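PDB 5MQO: Non-reducing end beta-L-arabinofuranosidase from Bacteroides thetaiotaomicron, which probably hydrolyses glycosidic bonds in plant pectin as a family GH127 glycoside hydrolase, with a role as an aceric acidase proposed. Local coordinates for residues C539-L544 / V576-V581; K135-D140 / V218-F223. All coordinates share one frame; numbering follows the deposited sequence.

Interaction 1: C539-L544 / V576-V581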
ATOM      1  N   CYS A 539     -19.230   2.863   0.496  1.00 65.08           N
ATOM      2  CA  CYS A 539     -20.407   2.458   1.298  1.00 70.42           C
ATOM      3  C   CYS A 539     -21.567   3.471   1.325  1.00 78.91           C
ATOM      4  O   CYS A 539     -21.452   4.566   1.939  1.00 79.59           O
ATOM      5  CB  CYS A 539     -19.999   2.161   2.744  1.00 69.80           C
ATOM      6  SG  CYS A 539     -21.375   1.613   3.789  1.00 63.29           S
ATOM      7  N   GLY A 540     -22.692   3.059   0.721  1.00 80.88           N
ATOM      8  CA  GLY A 540     -23.889   3.898   0.600  1.00 83.04           C
ATOM      9  C   GLY A 540     -24.856   3.922   1.783  1.00 84.55           C
ATOM     10  O   GLY A 540     -25.587   4.912   1.968  1.00 81.16           O
ATOM     11  N   LYS A 541     -24.895   2.831   2.556  1.00 83.88           N
ATOM     12  CA  LYS A 541     -25.686   2.774   3.799  1.00 83.40           C
ATOM     13  C   LYS A 541     -24.831   2.166   4.870  1.00 74.00           C
ATOM     14  O   LYS A 541     -24.130   1.197   4.623  1.00 71.07           O
ATOM     15  CB  LYS A 541     -26.978   1.937   3.633  1.00 90.97           C
ATOM     16  CG  LYS A 541     -28.067   2.645   2.822  1.00 99.60           C
ATOM     17  CD  LYS A 541     -28.759   1.783   1.748  1.00103.41           C
ATOM     18  CE  LYS A 541     -29.008   2.573   0.451  1.00102.44           C
ATOM     19  NZ  LYS A 541     -30.145   2.032  -0.351  1.00101.29           N
ATOM     20  N   ALA A 542     -24.906   2.717   6.067  1.00 69.49           N
ATOM     21  CA  ALA A 542     -24.289   2.067   7.203  1.00 72.25           C
ATOM     22  C   ALA A 542     -24.970   2.445   8.511  1.00 72.45           C
ATOM     23  O   ALA A 542     -25.488   3.559   8.642  1.00 71.65           O
ATOM     24  CB  ALA A 542     -22.814   2.411   7.253  1.00 74.13           C
ATOM     25  N   ALA A 543     -24.964   1.510   9.463  1.00 72.30           N
ATOM     26  CA  ALA A 543     -25.627   1.711  10.748  1.00 73.53           C
ATOM     27  C   ALA A 543     -24.731   1.258  11.885  1.00 74.43           C
ATOM     28  O   ALA A 543     -23.932   0.304  11.729  1.00 71.07           O
ATOM     29  CB  ALA A 543     -26.963   0.969  10.791  1.00 72.09           C
ATOM     30  N   LEU A 544     -24.886   1.957  13.015  1.00 75.70           N
ATOM     31  CA  LEU A 544     -24.252   1.608  14.291  1.00 76.77           C
ATOM     32  C   LEU A 544     -25.237   1.136  15.378  1.00 78.56           C
ATOM     33  O   LEU A 544     -26.412   1.526  15.404  1.00 81.25           O
ATOM     34  CB  LEU A 544     -23.504   2.817  14.827  1.00 77.03           C
ATOM     35  CG  LEU A 544     -22.226   3.195  14.080  1.00 77.14           C
ATOM     36  CD1 LEU A 544     -21.795   4.588  14.511  1.00 77.88           C
ATOM     37  CD2 LEU A 544     -21.107   2.195  14.328  1.00 75.79           C
ATOM     38  N   VAL A 576     -22.680  -1.993  10.952  1.00 65.36           N
ATOM     39  CA  VAL A 576     -23.199  -2.775   9.820  1.00 65.49           C
ATOM     40  C   VAL A 576     -23.105  -1.931   8.560  1.00 61.68           C
ATOM     41  O   VAL A 576     -23.834  -0.966   8.424  1.00 59.72           O
ATOM     42  CB  VAL A 576     -24.673  -3.214  10.018  1.00 68.47           C
ATOM     43  CG1 VAL A 576     -25.166  -4.067   8.843  1.00 66.79           C
ATOM     44  CG2 VAL A 576     -24.835  -3.973  11.319  1.00 69.75           C
ATOM     45  N   MET A 577     -22.188  -2.288   7.666  1.00 62.88           N
ATOM     46  CA  MET A 577     -22.029  -1.625   6.352  1.00 63.76           C
ATOM     47  C   MET A 577     -22.719  -2.483   5.325  1.00 63.44           C
ATOM     48  O   MET A 577     -22.498  -3.676   5.302  1.00 64.71           O
ATOM     49  CB  MET A 577     -20.540  -1.488   5.961  1.00 62.65           C
ATOM     50  CG  MET A 577     -19.735  -0.511   6.825  1.00 61.99           C
ATOM     51  SD  MET A 577     -17.916  -0.676   6.802  1.00 60.95           S
ATOM     52  CE  MET A 577     -17.691  -2.158   7.765  1.00 63.75           C
ATOM     53  N   ASP A 578     -23.583  -1.900   4.506  1.00 65.95           N
ATOM     54  CA  ASP A 578     -24.087  -2.619   3.342  1.00 69.91           C
ATOM     55  C   ASP A 578     -22.937  -2.804   2.399  1.00 67.86           C
ATOM     56  O   ASP A 578     -22.181  -1.875   2.154  1.00 70.86           O
ATOM     57  CB  ASP A 578     -25.167  -1.844   2.605  1.00 75.11           C
ATOM     58  CG  ASP A 578     -26.528  -1.990   3.239  1.00 81.68           C
ATOM     59  OD1 ASP A 578     -26.645  -2.513   4.390  1.00 82.09           O
ATOM     60  OD2 ASP A 578     -27.488  -1.558   2.558  1.00 86.96           O
ATOM     61  N   MET A 579     -22.822  -3.999   1.855  1.00 64.41           N
ATOM     62  CA  MET A 579     -21.729  -4.334   0.984  1.00 60.78           C
ATOM     63  C   MET A 579     -22.260  -5.000  -0.275  1.00 57.78           C
ATOM     64  O   MET A 579     -21.985  -6.156  -0.553  1.00 58.80           O
ATOM     65  CB  MET A 579     -20.753  -5.220   1.743  1.00 60.53           C
ATOM     66  CG  MET A 579     -19.454  -5.393   0.997  1.00 62.43           C
ATOM     67  SD  MET A 579     -18.357  -6.557   1.771  1.00 64.24           S
ATOM     68  CE  MET A 579     -17.677  -5.518   3.040  1.00 63.61           C
ATOM     69  N   PRO A 580     -23.030  -4.266  -1.061  1.00 57.01           N
ATOM     70  CA  PRO A 580     -23.526  -4.832  -2.327  1.00 56.53           C
ATOM     71  C   PRO A 580     -22.450  -4.917  -3.400  1.00 55.63           C
ATOM     72  O   PRO A 580     -21.343  -4.433  -3.201  1.00 56.54           O
ATOM     73  CB  PRO A 580     -24.561  -3.811  -2.769  1.00 56.97           C
ATOM     74  CG  PRO A 580     -23.986  -2.507  -2.288  1.00 57.74           C
ATOM     75  CD  PRO A 580     -23.348  -2.831  -0.940  1.00 58.13           C
ATOM     76  N   VAL A 581     -22.792  -5.540  -4.523  1.00 56.61           N
ATOM     77  CA  VAL A 581     -21.921  -5.618  -5.697  1.00 55.35           C
ATOM     78  C   VAL A 581     -22.059  -4.295  -6.400  1.00 55.96           C
ATOM     79  O   VAL A 581     -23.177  -3.823  -6.567  1.00 54.43           O
ATOM     80  CB  VAL A 581     -22.345  -6.767  -6.631  1.00 56.45           C
ATOM     81  CG1 VAL A 581     -21.801  -6.597  -8.039  1.00 57.27           C
ATOM     82  CG2 VAL A 581     -21.908  -8.105  -6.060  1.00 56.77           C
TER
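Ala542 and Ala543 pair with Met577 and Val576 as neighbouring antiparallel strands of the seven-stranded sheet in the GH127 middle domain, where strand 542-546 begins and strand 572-577 ends. Ala543 and Val576 form a hydrogen-bonded pair: Val576 N reaches Ala543 O at 2.7 Å in a nearly straight bond (175° at the hydrogen), and Ala543 N returns to Val576 O at 2.9 Å. The next pair, Ala542 with Met577, is non-hydrogen-bonded, its CA atoms 4.4 Å apart; here Ala542 CA offers a C-H to Val576 O at 3.3 Å. Beyond the strands, Asp578 N lies 3.1 Å from Lys541 O and carries the pairing one step further, although the place of that oxygen is less sure.

Side chains add modestly. On the face of Ala542 and Met577, Met577 CG stands anti to its carbonyl carbon (chi1 -68°), 4.3 Å from Ala542 CB, while the rest of the chain runs away from 539-544 to pack on Tyr486, Pro536 and Val515. Leu544 touches Ala561 and Val563 of the other sheet of the domain, as in a beta sandwich. Just past the paired residues, at the exposed rim, the side chains of Lys541 and Asp578 cross obliquely, and Lys541 CD meets Asp578 OD2 at 3.7 Å. Lys541 NZ stays 5.3 Å from Asp578 OD2, short of a salt bridge. The union therefore rests chiefly on main-chain bonds, with small apolar contacts on one face and, between Lys541 and Asp578, probably no more than a diffuse attraction of opposite charges.

Interaction 2: K135-D140 / V218-F223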
ATOM      1  N   LYS A 135      29.530  -6.352  13.794  1.00 89.18           N
ATOM      2  CA  LYS A 135      30.924  -6.740  13.562  1.00 91.62           C
ATOM      3  C   LYS A 135      31.494  -6.025  12.306  1.00 91.43           C
ATOM      4  O   LYS A 135      32.671  -5.642  12.277  1.00 91.52           O
ATOM      5  CB  LYS A 135      31.031  -8.275  13.446  1.00 95.16           C
ATOM      6  CG  LYS A 135      32.429  -8.853  13.675  1.00101.02           C
ATOM      7  CD  LYS A 135      32.457 -10.381  13.555  1.00103.02           C
ATOM      8  CE  LYS A 135      32.392 -10.821  12.092  1.00102.75           C
ATOM      9  NZ  LYS A 135      32.599 -12.279  11.887  1.00100.90           N
ATOM     10  N   ALA A 136      30.636  -5.809  11.303  1.00 86.02           N
ATOM     11  CA  ALA A 136      31.021  -5.197  10.030  1.00 81.95           C
ATOM     12  C   ALA A 136      31.058  -3.659   9.958  1.00 79.65           C
ATOM     13  O   ALA A 136      31.568  -3.107   8.987  1.00 82.24           O
ATOM     14  CB  ALA A 136      30.102  -5.712   8.942  1.00 82.39           C
ATOM     15  N   GLN A 137      30.509  -2.958  10.940  1.00 76.60           N
ATOM     16  CA  GLN A 137      30.394  -1.494  10.850  1.00 73.94           C
ATOM     17  C   GLN A 137      31.681  -0.797  11.298  1.00 74.67           C
ATOM     18  O   GLN A 137      32.289  -1.227  12.270  1.00 80.93           O
ATOM     19  CB  GLN A 137      29.225  -1.032  11.721  1.00 70.77           C
ATOM     20  CG  GLN A 137      28.791   0.406  11.496  1.00 69.09           C
ATOM     21  CD  GLN A 137      27.563   0.778  12.301  1.00 66.65           C
ATOM     22  OE1 GLN A 137      27.328   0.235  13.365  1.00 65.42           O
ATOM     23  NE2 GLN A 137      26.776   1.712  11.791  1.00 66.70           N
ATOM     24  N   ARG A 138      32.088   0.287  10.637  1.00 71.70           N
ATOM     25  CA  ARG A 138      33.214   1.110  11.156  1.00 71.73           C
ATOM     26  C   ARG A 138      32.827   1.974  12.391  1.00 70.83           C
ATOM     27  O   ARG A 138      31.699   1.917  12.888  1.00 75.27           O
ATOM     28  CB  ARG A 138      33.802   1.990  10.052  1.00 70.80           C
ATOM     29  CG  ARG A 138      34.278   1.219   8.839  1.00 71.23           C
ATOM     30  CD  ARG A 138      35.233   2.050   7.992  1.00 72.37           C
ATOM     31  NE  ARG A 138      34.731   3.389   7.602  1.00 69.60           N
ATOM     32  CZ  ARG A 138      34.675   3.876   6.356  1.00 65.26           C
ATOM     33  NH1 ARG A 138      35.080   3.176   5.288  1.00 64.36           N
ATOM     34  NH2 ARG A 138      34.227   5.105   6.175  1.00 62.56           N
ATOM     35  N   ALA A 139      33.771   2.746  12.912  1.00 70.17           N
ATOM     36  CA  ALA A 139      33.465   3.702  13.984  1.00 70.46           C
ATOM     37  C   ALA A 139      32.594   4.846  13.456  1.00 70.16           C
ATOM     38  O   ALA A 139      31.658   5.281  14.136  1.00 69.48           O
ATOM     39  CB  ALA A 139      34.750   4.248  14.600  1.00 70.23           C
ATOM     40  N   ASP A 140      32.916   5.320  12.244  1.00 69.91           N
ATOM     41  CA  ASP A 140      32.208   6.437  11.615  1.00 68.45           C
ATOM     42  C   ASP A 140      30.810   6.075  11.059  1.00 69.67           C
ATOM     43  O   ASP A 140      30.083   6.966  10.585  1.00 67.98           O
ATOM     44  CB  ASP A 140      33.090   7.155  10.562  1.00 67.72           C
ATOM     45  CG  ASP A 140      33.338   6.334   9.275  1.00 68.50           C
ATOM     46  OD1 ASP A 140      32.874   5.180   9.136  1.00 66.74           O
ATOM     47  OD2 ASP A 140      34.024   6.870   8.374  1.00 67.61           O
ATOM     48  N   VAL A 218      21.795   4.504  14.294  1.00 58.62           N
ATOM     49  CA  VAL A 218      22.156   5.896  14.668  1.00 61.00           C
ATOM     50  C   VAL A 218      23.533   6.304  14.069  1.00 64.58           C
ATOM     51  O   VAL A 218      23.723   7.440  13.610  1.00 65.74           O
ATOM     52  CB  VAL A 218      22.206   6.120  16.230  1.00 60.31           C
ATOM     53  CG1 VAL A 218      22.721   7.520  16.618  1.00 57.77           C
ATOM     54  CG2 VAL A 218      20.852   5.888  16.872  1.00 60.15           C
ATOM     55  N   LYS A 219      24.488   5.376  14.093  1.00 65.98           N
ATOM     56  CA  LYS A 219      25.791   5.597  13.474  1.00 67.97           C
ATOM     57  C   LYS A 219      25.721   5.731  11.954  1.00 64.41           C
ATOM     58  O   LYS A 219      26.370   6.608  11.385  1.00 63.42           O
ATOM     59  CB  LYS A 219      26.756   4.477  13.845  1.00 73.07           C
ATOM     60  CG  LYS A 219      27.177   4.483  15.305  1.00 76.56           C
ATOM     61  CD  LYS A 219      28.209   3.399  15.515  1.00 81.18           C
ATOM     62  CE  LYS A 219      28.704   3.374  16.940  1.00 85.26           C
ATOM     63  NZ  LYS A 219      30.007   2.658  16.975  1.00 88.00           N
ATOM     64  N   ALA A 220      24.935   4.870  11.309  1.00 62.52           N
ATOM     65  CA  ALA A 220      24.735   4.930   9.847  1.00 60.99           C
ATOM     66  C   ALA A 220      24.162   6.279   9.431  1.00 61.05           C
ATOM     67  O   ALA A 220      24.578   6.884   8.424  1.00 60.27           O
ATOM     68  CB  ALA A 220      23.809   3.822   9.398  1.00 58.87           C
ATOM     69  N   THR A 221      23.204   6.738  10.230  1.00 58.28           N
ATOM     70  CA  THR A 221      22.554   8.016  10.021  1.00 56.22           C
ATOM     71  C   THR A 221      23.560   9.160  10.109  1.00 55.85           C
ATOM     72  O   THR A 221      23.551  10.061   9.250  1.00 55.61           O
ATOM     73  CB  THR A 221      21.420   8.195  11.058  1.00 56.10           C
ATOM     74  OG1 THR A 221      20.512   7.087  10.975  1.00 52.05           O
ATOM     75  CG2 THR A 221      20.672   9.512  10.868  1.00 55.58           C
ATOM     76  N   ASP A 222      24.417   9.131  11.137  1.00 57.18           N
ATOM     77  CA  ASP A 222      25.474  10.171  11.310  1.00 57.54           C
ATOM     78  C   ASP A 222      26.429  10.187  10.114  1.00 56.44           C
ATOM     79  O   ASP A 222      26.862  11.252   9.643  1.00 51.94           O
ATOM     80  CB  ASP A 222      26.239   9.981  12.622  1.00 57.10           C
ATOM     81  CG  ASP A 222      25.385  10.309  13.863  1.00 59.75           C
ATOM     82  OD1 ASP A 222      24.547  11.231  13.819  1.00 59.51           O
ATOM     83  OD2 ASP A 222      25.554   9.657  14.916  1.00 62.16           O
ATOM     84  N   PHE A 223      26.716   8.996   9.604  1.00 58.21           N
ATOM     85  CA  PHE A 223      27.524   8.872   8.418  1.00 62.35           C
ATOM     86  C   PHE A 223      26.880   9.546   7.186  1.00 64.05           C
ATOM     87  O   PHE A 223      27.558  10.261   6.461  1.00 65.31           O
ATOM     88  CB  PHE A 223      27.872   7.411   8.128  1.00 64.20           C
ATOM     89  CG  PHE A 223      28.718   7.268   6.918  1.00 67.43           C
ATOM     90  CD1 PHE A 223      30.058   7.627   6.969  1.00 69.73           C
ATOM     91  CD2 PHE A 223      28.160   6.893   5.702  1.00 67.47           C
ATOM     92  CE1 PHE A 223      30.838   7.581   5.830  1.00 71.33           C
ATOM     93  CE2 PHE A 223      28.938   6.835   4.570  1.00 70.36           C
ATOM     94  CZ  PHE A 223      30.284   7.182   4.629  1.00 70.58           C
TER
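With CG anti to the backbone N (chi1 -167°) and an extended chain beyond it, Gln137 sends its amide obliquely across the aliphatic part of Lys219, and Phe223, its CG likewise anti to N (chi1 -179°), brings its ring alongside Asp140. This is a surface contact of the helical catalytic domain, an alpha/alpha barrel of the six-hairpin type, where the loop leaving helix 120-136 lies over helix 212-230. Gln137 NE2 sits 3.4 Å from Lys219 CB, and OE1 comes within 3.9 Å of Lys219 CD. The same NE2 is hydrogen-bonded to Ala216 O, one turn earlier in the helix, and to Gly141 O, tying loop to helix. An alanine in place of Gln137 removes that donor, which would probably leave this part of the loop less firmly tied to the helix and open a gap beside Lys219.

Asp140 O approaches Phe223 at the edge of the ring, near its plane, 3.3 Å from CB. Tyr142 also packs edge-to-face with the Phe223 ring, and Leu194 of helix 192-208 adds apolar contact. The Asp140 carboxylate runs side by side with Phe223, pointing the same way, the two planes 50° apart. Arg138 grips it side-on: NE bonds OD1 at 3.0 Å, tilted out of the carboxylate plane, and NH2 takes the syn lone pair of OD2 at 2.8 Å. This salt bridge limits the turning of the carboxylate and leaves Asp140 OD2 4.1 Å from Phe223 CE1.

Interactions 1 and 2 lie on opposite sides of the chain's centre, their own centres 52 Å apart and their nearest atoms about 39 Å apart, so neither touches the other. They follow in series along the chain: 135-140 with 218-223 closes within the catalytic region before 539-544 with 576-581 opens in the middle domain. The first pairing in sequence joins a loop to a helix mainly through side-chain contacts, whereas the later one joins two strands through backbone bonds. Interaction 2, a surface contact, is centred about 31 Å from the chain's centre, and the partly buried interaction 1 about 24 Å; each is best read as local to its own domain.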